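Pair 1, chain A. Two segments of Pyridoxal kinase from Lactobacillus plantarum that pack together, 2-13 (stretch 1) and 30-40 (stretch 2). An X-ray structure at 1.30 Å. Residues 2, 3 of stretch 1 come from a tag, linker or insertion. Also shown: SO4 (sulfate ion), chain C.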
# COMPACT_ATOMS: atom_id res chain seq x y z
N SER A 2 14.45 -6.35 17.01
CA SER A 2 13.36 -5.57 16.35
C SER A 2 12.80 -4.54 17.33
O SER A 2 12.80 -4.76 18.54
CB SER A 2 12.25 -6.50 15.87
OG SER A 2 12.74 -7.55 15.03
N LEU A 3 12.32 -3.42 16.79
CA LEU A 3 11.78 -2.34 17.62
C LEU A 3 10.27 -2.45 17.82
O LEU A 3 9.70 -1.87 18.75
CB LEU A 3 12.15 -0.97 17.04
CG LEU A 3 13.62 -0.57 17.09
CD1 LEU A 3 13.78 0.87 16.63
CD2 LEU A 3 14.26 -0.76 18.47
N SER A 4 9.63 -3.20 16.94
CA SER A 4 8.20 -3.46 17.00
C SER A 4 7.87 -4.52 15.98
O SER A 4 8.69 -4.85 15.11
CB SER A 4 7.39 -2.19 16.74
OG SER A 4 7.54 -1.77 15.41
N THR A 5 6.65 -5.04 16.08
CA THR A 5 6.16 -6.07 15.20
C THR A 5 5.12 -5.46 14.26
O THR A 5 4.14 -4.85 14.70
CB THR A 5 5.54 -7.21 16.02
OG1 THR A 5 6.56 -7.85 16.79
CG2 THR A 5 4.88 -8.24 15.13
N MSE A 6 5.33 -5.65 12.97
CA MSE A 6 4.35 -5.21 11.99
C MSE A 6 3.84 -6.36 11.15
O MSE A 6 4.62 -7.11 10.55
CB MSE A 6 4.89 -4.12 11.07
CG MSE A 6 3.82 -3.61 10.08
SE MSE A 6 4.50 -2.33 8.83
CE MSE A 6 4.68 -0.81 10.05
N LEU A 7 2.52 -6.47 11.11
CA LEU A 7 1.85 -7.39 10.22
C LEU A 7 1.80 -6.76 8.84
O LEU A 7 1.38 -5.61 8.69
CB LEU A 7 0.43 -7.64 10.72
CG LEU A 7 -0.53 -8.41 9.80
CD1 LEU A 7 -0.01 -9.82 9.51
CD2 LEU A 7 -1.92 -8.45 10.40
N VAL A 8 2.22 -7.51 7.83
CA VAL A 8 2.06 -7.09 6.44
C VAL A 8 1.28 -8.17 5.72
O VAL A 8 1.78 -9.30 5.59
CB VAL A 8 3.42 -6.85 5.72
CG1 VAL A 8 3.18 -6.33 4.31
CG2 VAL A 8 4.26 -5.87 6.51
N ALA A 9 0.06 -7.84 5.29
CA ALA A 9 -0.78 -8.80 4.59
C ALA A 9 -1.01 -8.31 3.17
O ALA A 9 -1.67 -7.29 2.97
CB ALA A 9 -2.10 -9.00 5.32
N GLU A 10 -0.43 -9.03 2.21
CA GLU A 10 -0.60 -8.73 0.79
C GLU A 10 -0.14 -9.94 -0.00
O GLU A 10 0.26 -10.94 0.57
CB GLU A 10 0.13 -7.44 0.38
CG GLU A 10 1.63 -7.47 0.60
CD GLU A 10 2.22 -6.08 0.68
OE1 GLU A 10 1.56 -5.16 1.19
OE2 GLU A 10 3.37 -5.91 0.27
N ASP A 11 -0.21 -9.85 -1.32
CA ASP A 11 0.14 -11.00 -2.14
C ASP A 11 1.64 -11.28 -2.10
O ASP A 11 2.45 -10.36 -1.90
CB ASP A 11 -0.29 -10.78 -3.58
CG ASP A 11 0.29 -9.50 -4.16
OD1 ASP A 11 -0.12 -8.42 -3.74
OD2 ASP A 11 1.19 -9.57 -5.03
N LEU A 12 2.00 -12.54 -2.28
CA LEU A 12 3.38 -12.94 -2.50
C LEU A 12 3.45 -13.63 -3.86
O LEU A 12 2.83 -14.69 -4.06
CB LEU A 12 3.86 -13.89 -1.40
CG LEU A 12 5.26 -14.48 -1.62
CD1 LEU A 12 6.33 -13.40 -1.68
CD2 LEU A 12 5.58 -15.48 -0.52
N SER A 13 4.20 -13.04 -4.78
CA SER A 13 4.57 -13.73 -6.01
C SER A 13 6.03 -14.13 -5.92
O SER A 13 6.90 -13.31 -5.58
CB SER A 13 4.31 -12.91 -7.27
OG SER A 13 4.63 -11.55 -7.10
N MSE A 30 14.11 -1.54 8.21
CA MSE A 30 13.59 -0.48 9.09
C MSE A 30 13.34 -0.99 10.51
O MSE A 30 12.69 -0.32 11.25
CB MSE A 30 12.30 0.13 8.48
CG MSE A 30 12.54 0.81 7.07
SE MSE A 30 10.97 1.69 6.19
CE MSE A 30 10.94 2.48 8.04
N GLN A 31 13.83 -2.16 10.84
CA GLN A 31 13.90 -2.64 12.22
C GLN A 31 12.51 -3.15 12.73
O GLN A 31 12.24 -3.14 13.87
CB GLN A 31 14.52 -1.56 13.15
CG GLN A 31 15.75 -0.81 12.56
CD GLN A 31 16.24 0.28 13.52
OE1 GLN A 31 16.55 -0.06 14.48
NE2 GLN A 31 15.95 1.53 13.31
N TYR A 32 11.72 -3.70 11.87
CA TYR A 32 10.52 -4.40 12.23
C TYR A 32 10.70 -5.90 12.26
O TYR A 32 11.36 -6.44 11.44
CB TYR A 32 9.36 -4.05 11.25
CG TYR A 32 8.91 -2.60 11.35
CD1 TYR A 32 7.93 -2.23 12.26
CD2 TYR A 32 9.48 -1.63 10.58
CE1 TYR A 32 7.55 -0.93 12.38
CE2 TYR A 32 9.10 -0.33 10.70
CZ TYR A 32 8.11 0.01 11.61
OH TYR A 32 7.68 1.27 11.77
N ASP A 33 10.07 -6.54 13.24
CA ASP A 33 9.77 -7.98 13.20
C ASP A 33 8.54 -8.10 12.31
O ASP A 33 7.44 -7.78 12.73
CB ASP A 33 9.48 -8.49 14.64
CG ASP A 33 8.67 -9.81 14.69
OD1 ASP A 33 8.98 -10.75 13.94
OD2 ASP A 33 7.74 -9.91 15.53
N VAL A 34 8.75 -8.55 11.07
CA VAL A 34 7.67 -8.56 10.10
C VAL A 34 6.90 -9.89 10.17
O VAL A 34 7.50 -10.97 10.08
CB VAL A 34 8.21 -8.34 8.66
CG1 VAL A 34 7.08 -8.42 7.64
CG2 VAL A 34 8.92 -7.01 8.56
N ALA A 35 5.59 -9.81 10.36
CA ALA A 35 4.73 -10.98 10.18
C ALA A 35 4.27 -10.89 8.72
O ALA A 35 3.45 -10.03 8.37
CB ALA A 35 3.55 -10.94 11.15
N ALA A 36 4.85 -11.73 7.88
CA ALA A 36 4.67 -11.64 6.43
C ALA A 36 3.58 -12.61 6.00
O ALA A 36 3.83 -13.81 5.84
CB ALA A 36 6.00 -11.95 5.72
N LEU A 37 2.38 -12.08 5.81
CA LEU A 37 1.20 -12.91 5.56
C LEU A 37 0.71 -12.81 4.12
O LEU A 37 0.08 -11.82 3.74
CB LEU A 37 0.08 -12.50 6.52
CG LEU A 37 -1.21 -13.30 6.38
CD1 LEU A 37 -0.96 -14.76 6.71
CD2 LEU A 37 -2.31 -12.74 7.27
N PRO A 38 0.96 -13.84 3.30
CA PRO A 38 0.40 -13.82 1.95
C PRO A 38 -1.13 -13.87 1.96
O PRO A 38 -1.71 -14.71 2.65
CB PRO A 38 0.97 -15.09 1.30
CG PRO A 38 2.22 -15.40 2.11
CD PRO A 38 1.82 -15.02 3.51
N THR A 39 -1.76 -12.99 1.19
CA THR A 39 -3.20 -13.05 0.97
C THR A 39 -3.51 -13.91 -0.25
O THR A 39 -4.64 -14.36 -0.43
CB THR A 39 -3.77 -11.64 0.78
OG1 THR A 39 -3.00 -10.99 -0.23
CG2 THR A 39 -3.70 -10.83 2.06
N SER A 40 -2.48 -14.10 -1.08
CA SER A 40 -2.53 -14.89 -2.31
C SER A 40 -1.08 -15.30 -2.55
O SER A 40 -0.16 -14.55 -2.19
CB SER A 40 -3.02 -14.03 -3.49
OG SER A 40 -3.09 -14.78 -4.69
S SO4 C . 15.95 -7.36 13.77
O1 SO4 C . 16.01 -7.74 15.19
O2 SO4 C . 14.71 -6.61 13.53
O3 SO4 C . 17.09 -6.50 13.43
O4 SO4 C . 15.96 -8.49 12.84

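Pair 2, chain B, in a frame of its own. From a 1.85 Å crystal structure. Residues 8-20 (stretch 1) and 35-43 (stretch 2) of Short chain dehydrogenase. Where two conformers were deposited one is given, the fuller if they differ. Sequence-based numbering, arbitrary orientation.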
# COMPACT_ATOMS: atom_id res chain seq x y z
N LEU B 8 13.60 -29.17 1.03
CA LEU B 8 12.45 -28.31 0.65
C LEU B 8 11.86 -28.65 -0.73
O LEU B 8 10.67 -28.44 -0.95
CB LEU B 8 12.82 -26.83 0.64
CG LEU B 8 12.62 -25.98 1.90
CD1 LEU B 8 13.11 -24.55 1.65
CD2 LEU B 8 11.16 -26.00 2.32
N LEU B 9 12.68 -29.16 -1.64
CA LEU B 9 12.29 -29.32 -3.05
C LEU B 9 12.58 -30.71 -3.57
O LEU B 9 12.80 -30.91 -4.77
CB LEU B 9 13.00 -28.27 -3.91
CG LEU B 9 12.75 -26.80 -3.57
CD1 LEU B 9 13.67 -25.93 -4.42
CD2 LEU B 9 11.28 -26.39 -3.80
N THR B 10 12.55 -31.69 -2.67
CA THR B 10 12.88 -33.06 -3.00
C THR B 10 12.05 -33.57 -4.16
O THR B 10 10.82 -33.49 -4.13
CB THR B 10 12.66 -34.01 -1.80
OG1 THR B 10 13.54 -33.63 -0.73
CG2 THR B 10 12.92 -35.43 -2.23
N ASP B 11 12.76 -34.07 -5.18
CA ASP B 11 12.22 -34.60 -6.42
C ASP B 11 11.30 -33.66 -7.23
O ASP B 11 10.50 -34.10 -8.02
CB ASP B 11 11.54 -35.97 -6.19
CG ASP B 11 12.54 -37.06 -5.86
OD1 ASP B 11 13.76 -36.94 -6.17
OD2 ASP B 11 12.09 -38.06 -5.28
N LYS B 12 11.48 -32.36 -7.03
CA LYS B 12 10.79 -31.36 -7.83
C LYS B 12 11.69 -30.93 -8.98
O LYS B 12 12.90 -31.02 -8.88
CB LYS B 12 10.43 -30.17 -6.96
CG LYS B 12 9.50 -30.57 -5.83
CD LYS B 12 8.55 -29.49 -5.38
CE LYS B 12 7.37 -30.12 -4.66
NZ LYS B 12 6.89 -29.26 -3.54
N VAL B 13 11.08 -30.50 -10.07
CA VAL B 13 11.82 -29.91 -11.17
C VAL B 13 11.59 -28.40 -11.15
O VAL B 13 10.44 -27.91 -11.15
CB VAL B 13 11.39 -30.52 -12.52
CG1 VAL B 13 12.00 -29.74 -13.67
CG2 VAL B 13 11.81 -31.99 -12.60
N VAL B 14 12.70 -27.66 -11.15
CA VAL B 14 12.69 -26.21 -11.06
C VAL B 14 13.33 -25.64 -12.31
O VAL B 14 14.47 -25.97 -12.66
CB VAL B 14 13.47 -25.74 -9.80
CG1 VAL B 14 13.57 -24.22 -9.74
CG2 VAL B 14 12.82 -26.28 -8.52
N VAL B 15 12.58 -24.78 -13.00
CA VAL B 15 13.07 -24.03 -14.13
C VAL B 15 13.49 -22.64 -13.63
O VAL B 15 12.70 -21.94 -13.02
CB VAL B 15 11.97 -23.90 -15.21
CG1 VAL B 15 12.37 -22.98 -16.35
CG2 VAL B 15 11.54 -25.27 -15.72
N ILE B 16 14.74 -22.26 -13.90
CA ILE B 16 15.21 -20.92 -13.61
C ILE B 16 15.54 -20.23 -14.93
O ILE B 16 16.40 -20.68 -15.70
CB ILE B 16 16.45 -20.90 -12.68
CG1 ILE B 16 16.18 -21.69 -11.40
CG2 ILE B 16 16.80 -19.44 -12.31
CD1 ILE B 16 17.39 -21.83 -10.51
N SER B 17 14.83 -19.14 -15.21
CA SER B 17 15.13 -18.31 -16.36
C SER B 17 15.94 -17.10 -15.88
O SER B 17 15.64 -16.50 -14.86
CB SER B 17 13.85 -17.87 -17.08
OG SER B 17 14.07 -16.73 -17.90
N GLY B 18 16.94 -16.72 -16.65
CA GLY B 18 17.74 -15.55 -16.32
C GLY B 18 18.80 -15.88 -15.30
O GLY B 18 18.97 -15.17 -14.31
N VAL B 19 19.53 -16.95 -15.56
CA VAL B 19 20.60 -17.40 -14.70
C VAL B 19 21.86 -16.59 -15.00
O VAL B 19 22.45 -16.72 -16.08
CB VAL B 19 20.89 -18.91 -14.91
CG1 VAL B 19 22.00 -19.40 -13.99
CG2 VAL B 19 19.63 -19.73 -14.69
N GLY B 20 22.26 -15.76 -14.05
CA GLY B 20 23.49 -15.00 -14.17
C GLY B 20 24.48 -15.45 -13.12
O GLY B 20 24.25 -16.45 -12.45
N GLY B 35 17.18 -30.70 -3.07
CA GLY B 35 16.68 -31.92 -3.70
C GLY B 35 16.06 -31.76 -5.08
O GLY B 35 15.54 -32.74 -5.63
N ALA B 36 16.10 -30.55 -5.64
CA ALA B 36 15.50 -30.29 -6.96
C ALA B 36 16.44 -30.66 -8.09
O ALA B 36 17.67 -30.60 -7.94
CB ALA B 36 15.07 -28.81 -7.09
N ASP B 37 15.87 -31.08 -9.22
CA ASP B 37 16.58 -31.08 -10.49
C ASP B 37 16.24 -29.81 -11.22
O ASP B 37 15.15 -29.29 -11.07
CB ASP B 37 16.18 -32.27 -11.34
CG ASP B 37 16.65 -33.58 -10.74
OD1 ASP B 37 17.82 -33.67 -10.33
OD2 ASP B 37 15.82 -34.50 -10.65
N LEU B 38 17.18 -29.33 -12.04
CA LEU B 38 17.09 -28.00 -12.62
C LEU B 38 16.97 -27.99 -14.13
O LEU B 38 17.55 -28.83 -14.81
CB LEU B 38 18.35 -27.20 -12.25
CG LEU B 38 18.43 -26.52 -10.88
CD1 LEU B 38 17.51 -25.31 -10.83
CD2 LEU B 38 18.13 -27.49 -9.75
N VAL B 39 16.26 -26.99 -14.61
CA VAL B 39 16.38 -26.49 -15.97
C VAL B 39 16.95 -25.09 -15.87
O VAL B 39 16.39 -24.24 -15.17
CB VAL B 39 15.01 -26.43 -16.69
CG1 VAL B 39 15.17 -25.83 -18.07
CG2 VAL B 39 14.39 -27.83 -16.73
N LEU B 40 18.06 -24.85 -16.56
CA LEU B 40 18.70 -23.55 -16.57
C LEU B 40 18.57 -22.91 -17.95
O LEU B 40 18.98 -23.48 -18.97
CB LEU B 40 20.18 -23.69 -16.17
CG LEU B 40 20.47 -24.44 -14.87
CD1 LEU B 40 21.96 -24.72 -14.68
CD2 LEU B 40 19.87 -23.74 -13.66
N ALA B 41 17.99 -21.71 -17.98
CA ALA B 41 17.74 -21.00 -19.22
C ALA B 41 18.39 -19.60 -19.14
O ALA B 41 18.26 -18.90 -18.15
CB ALA B 41 16.25 -20.90 -19.49
N ALA B 42 19.13 -19.25 -20.19
CA ALA B 42 19.74 -17.94 -20.35
C ALA B 42 20.09 -17.82 -21.82
O ALA B 42 20.07 -18.82 -22.53
CB ALA B 42 20.98 -17.82 -19.48
N ARG B 43 20.38 -16.60 -22.29
CA ARG B 43 20.74 -16.41 -23.71
C ARG B 43 22.12 -17.01 -23.95
O ARG B 43 22.31 -17.82 -24.86
CB ARG B 43 20.71 -14.92 -24.12
O HOH W 1 13.02 -35.02 -10.16
O HOH W 2 16.39 -16.79 -19.75

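Two neighbouring parallel strands present a simple packing problem: the backbone fixes the spacing, and the side chains must fill both faces of the sheet. Pair 1 and pair 2 illustrate how freely the second task can be solved once the first is set. Their central 14 residues superpose with an RMSD of 0.6 Å, and in both the strands run parallel, crossing at -29° in pair 1 and -19° in pair 2.

The shared core is a ladder of backbone hydrogen bonds in which alternate residues of the first strand both donate and accept. In pair 1, Met A6 N donates to Asp A33 O (3.0 Å) and Met A6 O accepts from Ala A35 N (2.9 Å); Val A8 repeats the pattern with Ala A35 and Leu A37. In pair 2, the matching Val B14 N donates to Asp B37 O (2.9 Å) and Val B14 O accepts from Val B39 N (2.8 Å), with Ile B16 continuing the ladder. Because these bonds use no side-chain atoms, they leave the sequence largely free.

On the face carrying Met A6 and Val A8, bulk is distributed differently. In pair 1 the selenomethionine Met A6 extends to place CE over the ring face of Tyr A32, 3.7 Å from Tyr A32 CE1. At the equivalent positions pair 2 has two smaller residues, whose atoms Val B14 CG2 and Ala B36 CB lie 3.7 Å apart. Further along, the balance shifts: Val A8 CG2 meets Val A34 CG1 at 4.0 Å, whereas Ile B16 CD1 reaches Leu B38 CD1 at 3.5 Å.

The other face shows an exchange of size between neighbours. Leu A7 lies beside the small Ala A35, its CD1 4.1 Å from Ala A35 CB and 4.0 Å from Leu A37 CB. Pair 2 has valines at both matched positions, and Val B15 CG2 packs 3.8 Å from Val B39 CB. Polarity differs as well. Thr A5 and Val B13 have almost coincident side-chain centres, yet Thr A5 OG1 donates a hydrogen bond to Asp A33 OD2 (2.7 Å), while Val B13 CG1 approaches Val B39 CG2 at 4.3 Å. The matched Asp B37 instead receives a hydrogen bond from water 1 at OD2 (2.9 Å).

Toward the ends of the matched region the side chains diverge more. Glu A10 matches Gly B18, whose backbone angles by themselves call for glycine. Gln A31 matches Gly B35, where a CB would clash with Thr B10 CA. A common ladder thus tolerates distinct packing solutions.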